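Local coordinates for protein titin (Homo sapiens, PDB 3LCY) that serves as a giant elastic scaffold of the muscle sarcomere, here as two tandem immunoglobulin domains from its A-band region, at residues A[29-34]-A[80-85]. Numbering follows the deposited sequence.
Sequences CQIVGR and CIATNE
C29 and C80 face each other across the core of an immunoglobulin I-set domain, their sulphurs 3.6 Å apart (SG to SG), too far for a disulphide. They occupy the B- and F-strand positions where many immunoglobulin domains carry the canonical bridge. The C29 thiol points nearly end-on at the flank of C80 SG, whose own CB-SG bond lies across the approach; SG of C80 stands anti to its backbone N (chi1 172°), whereas SG of C29 sits between its own N and carbonyl carbon. Segments 29-34 and 80-83 belong to opposite sheets and run nearly parallel, at 14°, with axes 8.2 Å apart. Two residues on in each strand, I31 spreads both branches over the methyl of A82, with CG2 and CD1 each 3.6 Å from A82 CB. Its CG1 arm lies anti to the carbonyl carbon and swings CD1 back toward the cysteines, 4.1 Å from C80 SG. V89 and P8 touch both I31 and A82, and W41 lies against C80. N84 extends its amide toward 29-34, ND2 3.5 Å from R34 O and 4.1 Å from CA of G33, which has no side chain to obstruct it. ND2 hydrogen-bonds to the carbonyls of E6 and P35, while OD1 accepts from the amide of G87, fixing the buried carboxamide's rotation and satisfying both its ends. Cohesion between the sheets here therefore rests on apolar packing around two unbridged cysteines, finished by an asparagine tying together separate backbone segments.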
loop_
_atom_site.group_PDB
_atom_site.type_symbol
_atom_site.label_atom_id
_atom_site.label_comp_id
_atom_site.label_asym_id
_atom_site.label_seq_id
_atom_site.Cartn_x
_atom_site.Cartn_y
_atom_site.Cartn_z
ATOM N N CYS A 29 13.244 -2.691 -18.176
ATOM C CA CYS A 29 13.770 -1.531 -18.883
ATOM C C CYS A 29 14.939 -1.954 -19.766
ATOM O O CYS A 29 15.571 -2.983 -19.523
ATOM C CB CYS A 29 14.221 -0.454 -17.895
ATOM S SG CYS A 29 15.657 -0.916 -16.901
ATOM N N GLN A 30 15.286 -1.169 -20.773
ATOM C CA GLN A 30 16.447 -1.433 -21.594
ATOM C C GLN A 30 17.486 -0.368 -21.521
ATOM O O GLN A 30 17.234 0.733 -21.849
ATOM C CB GLN A 30 16.043 -1.515 -23.026
ATOM C CG GLN A 30 14.887 -2.305 -23.264
ATOM C CD GLN A 30 14.949 -2.910 -24.576
ATOM O OE1 GLN A 30 15.859 -2.672 -25.316
ATOM N NE2 GLN A 30 13.991 -3.720 -24.887
ATOM N N ILE A 31 18.677 -0.742 -21.122
ATOM C CA ILE A 31 19.810 0.136 -21.043
ATOM C C ILE A 31 21.023 -0.495 -21.696
ATOM O O ILE A 31 21.386 -1.592 -21.411
ATOM C CB ILE A 31 20.124 0.454 -19.613
ATOM C CG1 ILE A 31 18.879 0.956 -18.907
ATOM C CG2 ILE A 31 21.167 1.464 -19.538
ATOM C CD1 ILE A 31 18.909 0.868 -17.448
ATOM N N VAL A 32 21.632 0.238 -22.614
ATOM C CA VAL A 32 22.784 -0.258 -23.344
ATOM C C VAL A 32 24.046 0.553 -23.108
ATOM O O VAL A 32 24.010 1.774 -23.066
ATOM C CB VAL A 32 22.483 -0.309 -24.846
ATOM C CG1 VAL A 32 21.448 -1.370 -25.135
ATOM C CG2 VAL A 32 21.990 1.031 -25.323
ATOM N N GLY A 33 25.164 -0.146 -22.945
ATOM C CA GLY A 33 26.443 0.490 -22.718
ATOM C C GLY A 33 27.579 -0.412 -23.097
ATOM O O GLY A 33 27.381 -1.581 -23.210
ATOM N N ARG A 34 28.757 0.141 -23.313
ATOM C CA ARG A 34 29.966 -0.619 -23.528
ATOM C C ARG A 34 30.975 -0.005 -22.647
ATOM O O ARG A 34 31.279 1.131 -22.790
ATOM C CB ARG A 34 30.428 -0.462 -24.934
ATOM C CG ARG A 34 29.579 -1.127 -25.936
ATOM C CD ARG A 34 29.667 -0.389 -27.225
ATOM N NE ARG A 34 28.839 -0.962 -28.255
ATOM C CZ ARG A 34 29.318 -1.533 -29.348
ATOM N NH1 ARG A 34 30.628 -1.600 -29.536
ATOM N NH2 ARG A 34 28.493 -2.034 -30.250
ATOM N N CYS A 80 16.047 1.252 -11.081
ATOM C CA CYS A 80 17.082 0.449 -11.701
ATOM C C CYS A 80 18.242 1.346 -12.063
ATOM O O CYS A 80 18.068 2.324 -12.759
ATOM C CB CYS A 80 16.567 -0.225 -12.975
ATOM S SG CYS A 80 17.811 -1.079 -13.961
ATOM N N ILE A 81 19.435 1.008 -11.594
ATOM C CA ILE A 81 20.609 1.804 -11.923
ATOM C C ILE A 81 21.619 1.003 -12.730
ATOM O O ILE A 81 22.103 -0.020 -12.298
ATOM C CB ILE A 81 21.273 2.380 -10.685
ATOM C CG1 ILE A 81 20.305 3.319 -9.988
ATOM C CG2 ILE A 81 22.506 3.148 -11.064
ATOM C CD1 ILE A 81 20.962 4.271 -9.071
ATOM N N ALA A 82 21.944 1.504 -13.906
ATOM C CA ALA A 82 22.875 0.837 -14.786
ATOM C C ALA A 82 24.217 1.543 -14.778
ATOM O O ALA A 82 24.297 2.742 -14.963
ATOM C CB ALA A 82 22.311 0.796 -16.162
ATOM N N THR A 83 25.279 0.789 -14.545
ATOM C CA THR A 83 26.604 1.378 -14.485
ATOM C C THR A 83 27.698 0.656 -15.258
ATOM O O THR A 83 27.645 -0.542 -15.483
ATOM C CB THR A 83 27.082 1.475 -13.041
ATOM O OG1 THR A 83 26.023 1.947 -12.213
ATOM C CG2 THR A 83 28.230 2.415 -12.941
ATOM N N ASN A 84 28.695 1.435 -15.651
ATOM C CA ASN A 84 29.869 0.973 -16.372
ATOM C C ASN A 84 30.977 1.989 -16.095
ATOM O O ASN A 84 30.724 2.982 -15.435
ATOM C CB ASN A 84 29.596 0.659 -17.844
ATOM C CG ASN A 84 29.546 1.867 -18.698
ATOM O OD1 ASN A 84 29.788 2.962 -18.239
ATOM N ND2 ASN A 84 29.230 1.681 -19.960
ATOM N N GLU A 85 32.200 1.759 -16.549
ATOM C CA GLU A 85 33.268 2.707 -16.247
ATOM C C GLU A 85 32.981 4.103 -16.772
ATOM O O GLU A 85 33.273 5.083 -16.104
ATOM C CB GLU A 85 34.611 2.251 -16.819
ATOM C CG GLU A 85 34.841 0.770 -16.902
ATOM C CD GLU A 85 35.956 0.428 -17.876
ATOM O OE1 GLU A 85 37.000 -0.094 -17.445
ATOM O OE2 GLU A 85 35.783 0.678 -19.082
#